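Local coordinates for geobacter metallireducens SMUG1 (Geobacter metallireducens, PDB 5H9I), which belongs to the uracil DNA glycosylase superfamily as a SMUG1 protein and holds xanthine in a pocket of its single-chain alpha/beta fold, at residues A[123-126]-A[130-133]; A[42-47]-A[134-139]; A[114-119]-A[219-224]; A[65-68]-A[72-75]. One frame throughout, in Å; residues are numbered along the deposited sequence. Where two conformers were deposited one is given.

Contacts 2 and 4 are buried and flank the xanthine pocket: contact 2 sets helix 38-48 against the outermost strand 135-139, and contact 4 folds loop 72-75 back on the start of helix 67-70. Contacts 1 and 3 lie farther from the centre and are partly buried, and both draw on helix 112-125. Contact 1 mixes a phenylalanine pair with an arginine that also holds pentanoic acid, whereas contact 3 rests on a polar arginine-asparagine grip. Contact 2 combines aromatic packing with one tyrosine hydrogen bond; contact 4 has no hydrogen bond between its segments. Trp118 of helix 112-125 touches residues of contacts 1, 2 and 4, joining the set.

Contact 1: A[123-126]-A[130-133]; sequences ERFG and RFFA. With LEA (pentanoic acid), chain H.
Phe131 turns the edge of its ring into the face of Phe125, a T-shaped pair with ring centroids 5.1 Å apart and planes at 75°. Phe131 CD1 does the touching: it sits over the middle of the Phe125 ring, 3.7 Å from Phe125 CE1, brought there by a CG anti to the backbone N (chi1 -179°). Phe131 CB, set by the backbone, also lies over that face and makes a CH-pi contact 4.3 Å from the Phe125 ring centroid. The opposite face of Phe125 receives O2 of pentanoic acid, 3.5 Å from Phe125 CZ, so the ring lies between an aromatic edge and a carboxyl oxygen.

Arg130 deals with the backbone of Phe125 rather than its ring. Its chain bends at chi3 and brings NH1 within 3.2 Å of Phe125 O, a nearly straight bond (174°) whose donor stands tilted out of the carbonyl plane. The same NH1 donates to pentanoic acid O1 at 2.7 Å. Both acceptors lie at the edge of the guanidinium, near its plane, and the two bonds fix its rotation while tying the acid to the end of helix 112-125. Arg124 leads its own guanidinium away, to a salt bridge with the terminal carboxylate of Phe240.

Gly126, with positive phi, is the first residue beyond helix 112-125, and helix 128-132 follows almost at once. Phe131 rests on Trp118 and Ile121 of the first helix, while Phe135 of strand 135-139 and the C-terminal Phe240 also pack against the Phe125 ring.

Contact 2: A[42-47]-A[134-139]; sequences VAYLSR and RFFVAN. With XAN (xanthine), chain B; LEA (pentanoic acid), chain H.
Tyr44 reaches from helix 38-48 to the backbone of strand 135-139. A chi1 of 169° swings its ring out from the helix to the strand, and OH donates to Val137 O at 2.7 Å. The bond lies in the carbonyl plane on a lone pair, and Val137 O meets the tyrosine at its ring edge. The Tyr44 and Phe136 side chains come from opposite directions, their rings nearly parallel (21°) but slid so far apart that they barely overlap; Tyr44 CE2 comes 3.4 Å from Phe136 CZ. Tyr44 OH itself sits over the rim of one Phe136 face. One residue on, Leu45 meets the edge of the Phe136 ring through CD2, 3.9 Å from Phe136 CZ.

Farther along the strand, Asn139 pairs with xanthine: OD1 accepts from xanthine N1 at 2.7 Å, and ND2 donates to xanthine O2 at 2.6 Å.

The helix and strand segments run roughly antiparallel, their axes 10.4 Å apart at closest approach. Strand 135-139 is outermost in the parallel sheet, bonded to strand 55-59; Leu7 of helix 7-19 touches Leu45 and Phe136, and Trp118 of helix 112-125 touches Tyr44 and Val137.

Contact 3: A[114-119]-A[219-224]; sequences GRRLWG and PAANRD
Arg116 stretches out to Asn222 on a chain extended from CG to NE, started by a chi1 of -78° that sets CG beside the backbone N. Asn222 needs a turn of its own: its CB leaves the helix on the side away from Arg116, but chi1 of -58° places CG anti to the carbonyl carbon and brings OD1 back toward the arginine. The span is long, with Arg116 CA and Ala221 CA, the nearest such pair, 9.2 Å apart.

The guanidinium takes OD1 end-on, both terminal nitrogens converging on one atom through bent bonds. Arg116 NH2 donates to Asn222 OD1 at 3.0 Å, in the carbonyl plane and on a lone pair. Arg116 NH1 reaches Asn222 OD1 at 3.1 Å, with the donor tilted from that plane. OD1 lies in the guanidinium plane, while the amide is turned 62° against it. Ala221 meets the same guanidinium differently: its carbonyl O hangs over one face, 3.4 Å from Arg116 NH1 but at too poor an angle to bond, and its CB lies 3.9 Å from Arg116 NH1.

Both polar ends have further partners in the loop before helix 219-235: Arg116 NH1 donates to Pro214 O, and Asn222 ND2 to Pro216 O. Helix 112-125, helix 219-235 and the loop running on from His213, a xanthine-pocket residue, are therefore linked through a single guanidinium. The chemistry is charged donor to neutral amide, with the amide's rotation set by giving at ND2 and accepting twice at OD1; the arginine's positive charge would probably polarise the OD1 carbonyl.

Contact 4: A[65-68]-A[72-75]; sequences WGMA and VPFG. With XAN (xanthine), chain B.
Met67 lies against the type II beta turn Val72-Gly75 in the wall of the xanthine pocket, to which Pro73 and Phe74 belong. Gly66 occupies the N-cap position of helix 67-70, and the chain returns after that short helix so that the turn packs on the helix start. Met67 is extended throughout (chi1 179°), its side chain running along the turn: CB is 3.1 Å from Val72 O, and SD is 3.7 Å from Pro73 N. Beside it, Gly66 CA makes a CA-H...O contact of 3.4 Å with Gly75 O.

The peptide between Pro73 and Phe74 looks both ways. Phe74 N donates to xanthine O2 at 2.8 Å in a fairly straight bond (164°), and Pro73 O accepts from Trp118 NE1 of helix 112-125. The Phe74 ring lays one face over xanthine, its CZ 3.4 Å from xanthine C6.

No hydrogen bond joins the two segments directly. Thr70 OG1, at the end of helix 67-70, accepts from Val72 N and lies within hydrogen-bonding reach of Gly66 O and Gly75 O, which must share its one proton. Xanthine O2 also accepts from Asn139, and the two donors would probably draw negative charge onto it; the Trp118 bond to the far side of the Pro73-Phe74 peptide makes that tryptophan a second-shell residue, probably steadying the orientation of the donating peptide.

Contact 1: A[123-126]-A[130-133]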
loop_
_atom_site.group_PDB
_atom_site.type_symbol
_atom_site.label_atom_id
_atom_site.label_comp_id
_atom_site.label_asym_id
_atom_site.label_seq_id
_atom_site.Cartn_x
_atom_site.Cartn_y
_atom_site.Cartn_z
ATOM N N GLU A 123 -6.698 3.411 -17.412
ATOM C CA GLU A 123 -7.468 4.297 -18.327
ATOM C C GLU A 123 -6.761 5.587 -18.529
ATOM O O GLU A 123 -6.833 6.100 -19.696
ATOM C CB GLU A 123 -8.858 4.530 -17.719
ATOM C CG GLU A 123 -9.732 3.310 -17.778
ATOM C CD GLU A 123 -11.033 3.496 -16.991
ATOM O OE1 GLU A 123 -11.243 4.595 -16.378
ATOM O OE2 GLU A 123 -11.798 2.503 -17.000
ATOM N N ARG A 124 -6.186 6.239 -17.555
ATOM C CA ARG A 124 -5.590 7.592 -17.718
ATOM C C ARG A 124 -4.247 7.456 -18.429
ATOM O O ARG A 124 -3.899 8.312 -19.254
ATOM C CB ARG A 124 -5.410 8.284 -16.435
ATOM C CG ARG A 124 -6.657 8.703 -15.635
ATOM C CD ARG A 124 -7.508 9.687 -16.420
ATOM N NE ARG A 124 -6.819 10.976 -16.511
ATOM C CZ ARG A 124 -7.404 12.065 -17.030
ATOM N NH1 ARG A 124 -8.643 11.943 -17.414
ATOM N NH2 ARG A 124 -6.730 13.179 -17.114
ATOM N N PHE A 125 -3.457 6.413 -18.180
ATOM C CA PHE A 125 -2.064 6.370 -18.642
ATOM C C PHE A 125 -1.756 5.358 -19.665
ATOM O O PHE A 125 -0.707 5.452 -20.354
ATOM C CB PHE A 125 -1.160 6.104 -17.403
ATOM C CG PHE A 125 -1.046 7.249 -16.475
ATOM C CD1 PHE A 125 -2.063 7.515 -15.528
ATOM C CD2 PHE A 125 -0.029 8.191 -16.611
ATOM C CE1 PHE A 125 -1.938 8.631 -14.729
ATOM C CE2 PHE A 125 0.066 9.268 -15.757
ATOM C CZ PHE A 125 -0.909 9.498 -14.809
ATOM N N GLY A 126 -2.574 4.345 -19.871
ATOM C CA GLY A 126 -2.403 3.328 -20.848
ATOM C C GLY A 126 -1.476 2.195 -20.488
ATOM O O GLY A 126 -1.845 1.053 -20.442
ATOM N N ARG A 130 4.083 4.765 -18.758
ATOM C CA ARG A 130 3.650 6.175 -18.692
ATOM C C ARG A 130 3.259 6.634 -17.291
ATOM O O ARG A 130 3.513 7.797 -16.958
ATOM C CB ARG A 130 2.563 6.428 -19.644
ATOM C CG ARG A 130 2.969 6.240 -21.106
ATOM C CD ARG A 130 1.967 6.747 -22.129
ATOM N NE ARG A 130 1.916 8.232 -22.013
ATOM C CZ ARG A 130 1.013 9.018 -21.402
ATOM N NH1 ARG A 130 -0.034 8.573 -20.746
ATOM N NH2 ARG A 130 1.176 10.346 -21.548
ATOM N N PHE A 131 2.735 5.714 -16.474
ATOM C CA PHE A 131 2.426 6.009 -15.057
ATOM C C PHE A 131 3.611 6.122 -14.193
ATOM O O PHE A 131 3.884 7.101 -13.540
ATOM C CB PHE A 131 1.358 4.999 -14.539
ATOM C CG PHE A 131 0.975 5.243 -13.153
ATOM C CD1 PHE A 131 0.205 6.355 -12.810
ATOM C CD2 PHE A 131 1.346 4.370 -12.149
ATOM C CE1 PHE A 131 -0.124 6.522 -11.461
ATOM C CE2 PHE A 131 0.979 4.537 -10.872
ATOM C CZ PHE A 131 0.198 5.626 -10.495
ATOM N N PHE A 132 4.440 5.059 -14.221
ATOM C CA PHE A 132 5.528 4.965 -13.305
ATOM C C PHE A 132 6.675 5.858 -13.676
ATOM O O PHE A 132 7.611 6.054 -12.874
ATOM C CB PHE A 132 5.969 3.506 -13.081
ATOM C CG PHE A 132 4.890 2.635 -12.398
ATOM C CD1 PHE A 132 4.643 2.830 -11.070
ATOM C CD2 PHE A 132 4.201 1.681 -13.096
ATOM C CE1 PHE A 132 3.691 2.046 -10.434
ATOM C CE2 PHE A 132 3.223 0.904 -12.483
ATOM C CZ PHE A 132 3.036 1.107 -11.154
ATOM N N ALA A 133 6.625 6.448 -14.867
ATOM C CA ALA A 133 7.602 7.497 -15.167
ATOM C C ALA A 133 7.543 8.576 -14.112
ATOM O O ALA A 133 8.602 9.179 -13.798
ATOM C CB ALA A 133 7.293 8.101 -16.493
HETATM C C2 LEA H . -1.894 10.699 -18.468
HETATM O O2 LEA H . -2.755 10.452 -17.659
HETATM C C3 LEA H . -0.909 11.726 -18.125
HETATM C C4 LEA H . -1.085 12.774 -19.145
HETATM C C5 LEA H . -0.028 12.769 -20.200
HETATM C C6 LEA H . -0.044 14.029 -21.109
HETATM O O1 LEA H . -1.856 10.151 -19.549
#

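Contact 2: A[42-47]-A[134-139]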
loop_
_atom_site.group_PDB
_atom_site.type_symbol
_atom_site.label_atom_id
_atom_site.label_comp_id
_atom_site.label_asym_id
_atom_site.label_seq_id
_atom_site.Cartn_x
_atom_site.Cartn_y
_atom_site.Cartn_z
ATOM N N VAL A 42 8.898 -7.634 -4.671
ATOM C CA VAL A 42 10.136 -7.086 -5.203
ATOM C C VAL A 42 10.080 -6.871 -6.707
ATOM O O VAL A 42 10.716 -5.948 -7.211
ATOM C CB VAL A 42 11.317 -7.988 -4.720
ATOM C CG1 VAL A 42 12.603 -7.562 -5.399
ATOM C CG2 VAL A 42 11.461 -7.897 -3.198
ATOM N N ALA A 43 9.385 -7.740 -7.459
ATOM C CA ALA A 43 9.122 -7.458 -8.834
ATOM C C ALA A 43 8.482 -6.070 -9.060
ATOM O O ALA A 43 8.891 -5.313 -9.907
ATOM C CB ALA A 43 8.290 -8.577 -9.505
ATOM N N TYR A 44 7.467 -5.813 -8.255
ATOM C CA TYR A 44 6.761 -4.531 -8.412
ATOM C C TYR A 44 7.716 -3.386 -8.025
ATOM O O TYR A 44 7.836 -2.402 -8.773
ATOM C CB TYR A 44 5.555 -4.540 -7.442
ATOM C CG TYR A 44 4.864 -3.201 -7.262
ATOM C CD1 TYR A 44 4.173 -2.633 -8.315
ATOM C CD2 TYR A 44 4.949 -2.536 -6.046
ATOM C CE1 TYR A 44 3.518 -1.398 -8.191
ATOM C CE2 TYR A 44 4.304 -1.276 -5.933
ATOM C CZ TYR A 44 3.625 -0.747 -7.017
ATOM O OH TYR A 44 3.060 0.513 -6.894
ATOM N N LEU A 45 8.477 -3.494 -6.908
ATOM C CA LEU A 45 9.405 -2.462 -6.529
ATOM C C LEU A 45 10.468 -2.232 -7.593
ATOM O O LEU A 45 10.789 -1.094 -7.940
ATOM C CB LEU A 45 10.121 -2.759 -5.243
ATOM C CG LEU A 45 9.221 -2.992 -4.030
ATOM C CD1 LEU A 45 10.187 -3.350 -2.835
ATOM C CD2 LEU A 45 8.309 -1.870 -3.699
ATOM N N SER A 46 10.977 -3.311 -8.174
ATOM C CA SER A 46 12.135 -3.207 -9.044
ATOM C C SER A 46 11.733 -2.793 -10.438
ATOM O O SER A 46 12.444 -1.989 -11.083
ATOM C CB SER A 46 12.778 -4.550 -9.151
ATOM O OG SER A 46 13.212 -5.059 -7.865
ATOM N N ARG A 47 10.613 -3.244 -10.931
ATOM C CA ARG A 47 10.162 -2.937 -12.281
ATOM C C ARG A 47 9.558 -1.555 -12.412
ATOM O O ARG A 47 9.625 -0.936 -13.486
ATOM C CB ARG A 47 9.141 -3.980 -12.763
ATOM C CG ARG A 47 9.730 -5.361 -12.912
ATOM C CD ARG A 47 8.715 -6.413 -13.300
ATOM N NE ARG A 47 9.292 -7.720 -12.982
ATOM C CZ ARG A 47 8.706 -8.878 -13.268
ATOM N NH1 ARG A 47 7.596 -8.945 -13.932
ATOM N NH2 ARG A 47 9.304 -9.962 -12.789
ATOM N N ARG A 134 6.372 8.885 -13.570
ATOM C CA ARG A 134 6.223 9.992 -12.633
ATOM C C ARG A 134 5.604 9.624 -11.299
ATOM O O ARG A 134 5.679 10.386 -10.399
ATOM C CB ARG A 134 5.372 11.113 -13.237
ATOM C CG ARG A 134 5.933 11.879 -14.425
ATOM C CD ARG A 134 4.888 12.959 -14.816
ATOM N NE ARG A 134 3.957 12.486 -15.807
ATOM C CZ ARG A 134 2.667 12.776 -15.888
ATOM N NH1 ARG A 134 2.085 13.517 -14.997
ATOM N NH2 ARG A 134 1.975 12.287 -16.913
ATOM N N PHE A 135 4.960 8.459 -11.218
ATOM C CA PHE A 135 4.177 8.104 -10.058
ATOM C C PHE A 135 4.680 6.795 -9.410
ATOM O O PHE A 135 5.322 5.956 -10.060
ATOM C CB PHE A 135 2.709 7.922 -10.464
ATOM C CG PHE A 135 2.029 9.195 -10.889
ATOM C CD1 PHE A 135 2.106 9.584 -12.153
ATOM C CD2 PHE A 135 1.404 10.007 -9.932
ATOM C CE1 PHE A 135 1.483 10.729 -12.577
ATOM C CE2 PHE A 135 0.809 11.157 -10.303
ATOM C CZ PHE A 135 0.863 11.524 -11.583
ATOM N N PHE A 136 4.285 6.590 -8.159
ATOM C CA PHE A 136 4.427 5.302 -7.518
ATOM C C PHE A 136 3.290 5.112 -6.543
ATOM O O PHE A 136 2.709 6.113 -6.072
ATOM C CB PHE A 136 5.790 5.122 -6.878
ATOM C CG PHE A 136 6.106 3.695 -6.472
ATOM C CD1 PHE A 136 6.217 2.719 -7.454
ATOM C CD2 PHE A 136 6.345 3.371 -5.163
ATOM C CE1 PHE A 136 6.525 1.382 -7.090
ATOM C CE2 PHE A 136 6.660 2.075 -4.812
ATOM C CZ PHE A 136 6.698 1.062 -5.766
ATOM N N VAL A 137 3.021 3.877 -6.134
ATOM C CA VAL A 137 2.010 3.556 -5.116
ATOM C C VAL A 137 2.592 2.642 -4.066
ATOM O O VAL A 137 3.172 1.617 -4.399
ATOM C CB VAL A 137 0.719 2.868 -5.768
ATOM C CG1 VAL A 137 -0.335 2.602 -4.745
ATOM C CG2 VAL A 137 0.176 3.746 -6.897
ATOM N N ALA A 138 2.459 2.999 -2.819
ATOM C CA ALA A 138 2.946 2.224 -1.702
ATOM C C ALA A 138 1.968 2.204 -0.571
ATOM O O ALA A 138 1.066 3.014 -0.552
ATOM C CB ALA A 138 4.248 2.836 -1.198
ATOM N N ASN A 139 2.074 1.208 0.341
ATOM C CA ASN A 139 1.256 1.271 1.557
ATOM C C ASN A 139 2.107 1.785 2.715
ATOM O O ASN A 139 3.247 1.394 2.831
ATOM C CB ASN A 139 0.754 -0.113 1.964
ATOM C CG ASN A 139 -0.601 -0.385 1.442
ATOM O OD1 ASN A 139 -1.394 0.496 1.189
ATOM N ND2 ASN A 139 -0.814 -1.691 1.088
HETATM N N9 XAN B . -7.324 -1.959 -0.614
HETATM C C4 XAN B . -6.104 -1.593 -0.333
HETATM N N3 XAN B . -4.894 -2.006 -0.698
HETATM C C2 XAN B . -3.872 -1.434 -0.239
HETATM O O2 XAN B . -2.788 -1.862 -0.544
HETATM N N1 XAN B . -3.930 -0.360 0.561
HETATM C C6 XAN B . -5.045 0.161 0.971
HETATM O O6 XAN B . -5.113 1.113 1.757
HETATM C C5 XAN B . -6.219 -0.475 0.561
HETATM N N7 XAN B . -7.505 -0.240 0.778
HETATM C C8 XAN B . -8.171 -1.133 0.064
HETATM C C2 LEA H . -1.894 10.699 -18.468
HETATM O O2 LEA H . -2.755 10.452 -17.659
HETATM C C3 LEA H . -0.909 11.726 -18.125
HETATM C C4 LEA H . -1.085 12.774 -19.145
HETATM C C5 LEA H . -0.028 12.769 -20.200
HETATM C C6 LEA H . -0.044 14.029 -21.109
HETATM O O1 LEA H . -1.856 10.151 -19.549
#

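Contact 3: A[114-119]-A[219-224]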
loop_
_atom_site.group_PDB
_atom_site.type_symbol
_atom_site.label_atom_id
_atom_site.label_comp_id
_atom_site.label_asym_id
_atom_site.label_seq_id
_atom_site.Cartn_x
_atom_site.Cartn_y
_atom_site.Cartn_z
ATOM N N GLY A 114 -8.859 -1.903 -5.279
ATOM C CA GLY A 114 -7.678 -1.932 -6.196
ATOM C C GLY A 114 -8.059 -2.027 -7.627
ATOM O O GLY A 114 -7.448 -1.473 -8.568
ATOM N N ARG A 115 -9.155 -2.717 -7.988
ATOM C CA ARG A 115 -9.687 -2.697 -9.311
ATOM C C ARG A 115 -10.028 -1.337 -9.803
ATOM O O ARG A 115 -9.689 -0.961 -10.918
ATOM C CB ARG A 115 -10.956 -3.644 -9.447
ATOM C CG ARG A 115 -11.263 -4.114 -10.770
ATOM C CD ARG A 115 -12.421 -5.131 -10.714
ATOM N NE ARG A 115 -13.617 -4.425 -10.392
ATOM C CZ ARG A 115 -14.551 -4.902 -9.519
ATOM N NH1 ARG A 115 -14.358 -6.063 -8.840
ATOM N NH2 ARG A 115 -15.687 -4.220 -9.386
ATOM N N ARG A 116 -10.656 -0.567 -8.914
ATOM C CA ARG A 116 -10.980 0.801 -9.259
ATOM C C ARG A 116 -9.692 1.657 -9.420
ATOM O O ARG A 116 -9.639 2.472 -10.354
ATOM C CB ARG A 116 -11.846 1.426 -8.159
ATOM C CG ARG A 116 -13.321 0.972 -8.254
ATOM C CD ARG A 116 -14.120 1.646 -7.158
ATOM N NE ARG A 116 -15.527 1.235 -7.283
ATOM C CZ ARG A 116 -16.451 1.514 -6.368
ATOM N NH1 ARG A 116 -16.164 2.076 -5.235
ATOM N NH2 ARG A 116 -17.724 1.195 -6.681
ATOM N N LEU A 117 -8.813 1.572 -8.449
ATOM C CA LEU A 117 -7.605 2.449 -8.493
ATOM C C LEU A 117 -6.741 2.152 -9.669
ATOM O O LEU A 117 -6.440 3.052 -10.497
ATOM C CB LEU A 117 -6.845 2.319 -7.200
ATOM C CG LEU A 117 -5.546 3.119 -7.088
ATOM C CD1 LEU A 117 -5.622 3.850 -5.748
ATOM C CD2 LEU A 117 -4.294 2.311 -7.152
ATOM N N TRP A 118 -6.383 0.901 -9.846
ATOM C CA TRP A 118 -5.500 0.552 -10.954
ATOM C C TRP A 118 -6.208 0.643 -12.291
ATOM O O TRP A 118 -5.638 0.939 -13.343
ATOM C CB TRP A 118 -4.801 -0.817 -10.806
ATOM C CG TRP A 118 -3.799 -0.868 -9.711
ATOM C CD1 TRP A 118 -3.867 -1.580 -8.538
ATOM C CD2 TRP A 118 -2.497 -0.254 -9.713
ATOM N NE1 TRP A 118 -2.768 -1.401 -7.822
ATOM C CE2 TRP A 118 -1.874 -0.607 -8.512
ATOM C CE3 TRP A 118 -1.825 0.552 -10.602
ATOM C CZ2 TRP A 118 -0.651 -0.151 -8.149
ATOM C CZ3 TRP A 118 -0.578 0.986 -10.274
ATOM C CH2 TRP A 118 0.023 0.636 -9.085
ATOM N N GLY A 119 -7.555 0.413 -12.263
ATOM C CA GLY A 119 -8.251 0.509 -13.522
ATOM C C GLY A 119 -8.298 1.962 -14.024
ATOM O O GLY A 119 -8.217 2.230 -15.229
ATOM N N PRO A 219 -19.858 6.851 -0.375
ATOM C CA PRO A 219 -20.783 7.036 -1.440
ATOM C C PRO A 219 -20.260 7.684 -2.715
ATOM O O PRO A 219 -20.601 7.256 -3.829
ATOM C CB PRO A 219 -21.954 7.868 -0.786
ATOM C CG PRO A 219 -21.831 7.476 0.617
ATOM C CD PRO A 219 -20.416 7.227 0.915
ATOM N N ALA A 220 -19.400 8.687 -2.585
ATOM C CA ALA A 220 -18.859 9.328 -3.747
ATOM C C ALA A 220 -17.996 8.410 -4.608
ATOM O O ALA A 220 -17.927 8.489 -5.843
ATOM C CB ALA A 220 -18.033 10.557 -3.278
ATOM N N ALA A 221 -17.337 7.429 -3.952
ATOM C CA ALA A 221 -16.601 6.445 -4.662
ATOM C C ALA A 221 -17.416 5.517 -5.507
ATOM O O ALA A 221 -17.036 5.059 -6.538
ATOM C CB ALA A 221 -15.689 5.620 -3.674
ATOM N N ASN A 222 -18.655 5.237 -5.041
ATOM C CA ASN A 222 -19.559 4.488 -5.892
ATOM C C ASN A 222 -20.214 5.203 -7.018
ATOM O O ASN A 222 -20.491 4.624 -8.058
ATOM C CB ASN A 222 -20.624 3.892 -4.974
ATOM C CG ASN A 222 -20.011 3.039 -3.935
ATOM O OD1 ASN A 222 -19.108 2.233 -4.248
ATOM N ND2 ASN A 222 -20.430 3.115 -2.724
ATOM N N ARG A 223 -20.444 6.453 -6.774
ATOM C CA ARG A 223 -20.987 7.245 -7.872
ATOM C C ARG A 223 -20.003 7.621 -8.930
ATOM O O ARG A 223 -20.232 7.420 -10.122
ATOM C CB ARG A 223 -21.539 8.489 -7.274
ATOM C CG ARG A 223 -22.208 9.371 -8.332
ATOM C CD ARG A 223 -22.845 10.593 -7.674
ATOM N NE ARG A 223 -21.839 11.428 -7.045
ATOM C CZ ARG A 223 -21.010 12.221 -7.702
ATOM N NH1 ARG A 223 -20.139 12.850 -6.976
ATOM N NH2 ARG A 223 -21.132 12.385 -9.030
ATOM N N ASP A 224 -18.843 8.141 -8.548
ATOM C CA ASP A 224 -17.847 8.559 -9.539
ATOM C C ASP A 224 -16.500 8.738 -8.811
ATOM O O ASP A 224 -16.044 9.862 -8.571
ATOM C CB ASP A 224 -18.228 9.904 -10.145
ATOM C CG ASP A 224 -17.292 10.290 -11.300
ATOM O OD1 ASP A 224 -16.496 9.426 -11.754
ATOM O OD2 ASP A 224 -17.416 11.429 -11.735
#

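Contact 4: A[65-68]-A[72-75]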
loop_
_atom_site.group_PDB
_atom_site.type_symbol
_atom_site.label_atom_id
_atom_site.label_comp_id
_atom_site.label_asym_id
_atom_site.label_seq_id
_atom_site.Cartn_x
_atom_site.Cartn_y
_atom_site.Cartn_z
ATOM N N TRP A 65 -7.872 -9.378 -0.196
ATOM C CA TRP A 65 -7.957 -9.982 -1.487
ATOM C C TRP A 65 -7.077 -9.318 -2.555
ATOM O O TRP A 65 -7.029 -9.776 -3.677
ATOM C CB TRP A 65 -9.431 -10.042 -2.031
ATOM C CG TRP A 65 -10.474 -10.393 -0.991
ATOM C CD1 TRP A 65 -11.577 -9.652 -0.637
ATOM C CD2 TRP A 65 -10.442 -11.508 -0.116
ATOM N NE1 TRP A 65 -12.225 -10.254 0.411
ATOM C CE2 TRP A 65 -11.574 -11.420 0.709
ATOM C CE3 TRP A 65 -9.622 -12.598 -0.031
ATOM C CZ2 TRP A 65 -11.871 -12.354 1.668
ATOM C CZ3 TRP A 65 -9.911 -13.552 0.980
ATOM C CH2 TRP A 65 -11.047 -13.384 1.779
ATOM N N GLY A 66 -6.287 -8.354 -2.047
ATOM C CA GLY A 66 -5.424 -7.581 -2.948
ATOM C C GLY A 66 -3.971 -7.790 -2.596
ATOM O O GLY A 66 -3.421 -8.846 -2.879
ATOM N N MET A 67 -3.407 -6.815 -1.886
ATOM C CA MET A 67 -1.953 -6.909 -1.541
ATOM C C MET A 67 -1.677 -8.188 -0.660
ATOM O O MET A 67 -0.615 -8.750 -0.734
ATOM C CB MET A 67 -1.438 -5.658 -0.840
ATOM C CG MET A 67 -0.027 -5.815 -0.496
ATOM S SD MET A 67 0.757 -4.241 -0.118
ATOM C CE MET A 67 2.398 -4.720 0.410
ATOM N N ALA A 68 -2.685 -8.589 0.152
ATOM C CA ALA A 68 -2.435 -9.811 1.022
ATOM C C ALA A 68 -2.290 -11.001 0.159
ATOM O O ALA A 68 -1.832 -12.060 0.688
ATOM C CB ALA A 68 -3.535 -9.957 2.016
ATOM N N VAL A 72 1.297 -6.646 -3.992
ATOM C CA VAL A 72 1.286 -5.368 -4.632
ATOM C C VAL A 72 0.282 -4.463 -4.045
ATOM O O VAL A 72 -0.846 -4.940 -3.804
ATOM C CB VAL A 72 1.024 -5.550 -6.093
ATOM C CG1 VAL A 72 0.874 -4.209 -6.817
ATOM C CG2 VAL A 72 2.122 -6.390 -6.763
ATOM N N PRO A 73 0.580 -3.215 -3.648
ATOM C CA PRO A 73 -0.456 -2.308 -3.096
ATOM C C PRO A 73 -1.682 -2.202 -4.007
ATOM O O PRO A 73 -1.585 -2.145 -5.225
ATOM C CB PRO A 73 0.237 -0.927 -2.987
ATOM C CG PRO A 73 1.694 -1.262 -3.108
ATOM C CD PRO A 73 1.868 -2.542 -3.865
ATOM N N PHE A 74 -2.851 -2.266 -3.328
ATOM C CA PHE A 74 -4.157 -2.279 -4.071
ATOM C C PHE A 74 -4.192 -3.336 -5.142
ATOM O O PHE A 74 -4.831 -3.214 -6.140
ATOM C CB PHE A 74 -4.419 -0.857 -4.665
ATOM C CG PHE A 74 -4.674 0.213 -3.618
ATOM C CD1 PHE A 74 -5.987 0.413 -3.117
ATOM C CD2 PHE A 74 -3.640 0.970 -3.130
ATOM C CE1 PHE A 74 -6.187 1.424 -2.231
ATOM C CE2 PHE A 74 -3.860 1.972 -2.233
ATOM C CZ PHE A 74 -5.125 2.176 -1.807
ATOM N N GLY A 75 -3.479 -4.459 -4.900
ATOM C CA GLY A 75 -3.106 -5.367 -5.938
ATOM C C GLY A 75 -4.135 -6.435 -6.238
ATOM O O GLY A 75 -3.916 -7.617 -5.983
HETATM N N9 XAN B . -7.324 -1.959 -0.614
HETATM C C4 XAN B . -6.104 -1.593 -0.333
HETATM N N3 XAN B . -4.894 -2.006 -0.698
HETATM C C2 XAN B . -3.872 -1.434 -0.239
HETATM O O2 XAN B . -2.788 -1.862 -0.544
HETATM N N1 XAN B . -3.930 -0.360 0.561
HETATM C C6 XAN B . -5.045 0.161 0.971
HETATM O O6 XAN B . -5.113 1.113 1.757
HETATM C C5 XAN B . -6.219 -0.475 0.561
HETATM N N7 XAN B . -7.505 -0.240 0.778
HETATM C C8 XAN B . -8.171 -1.133 0.064
#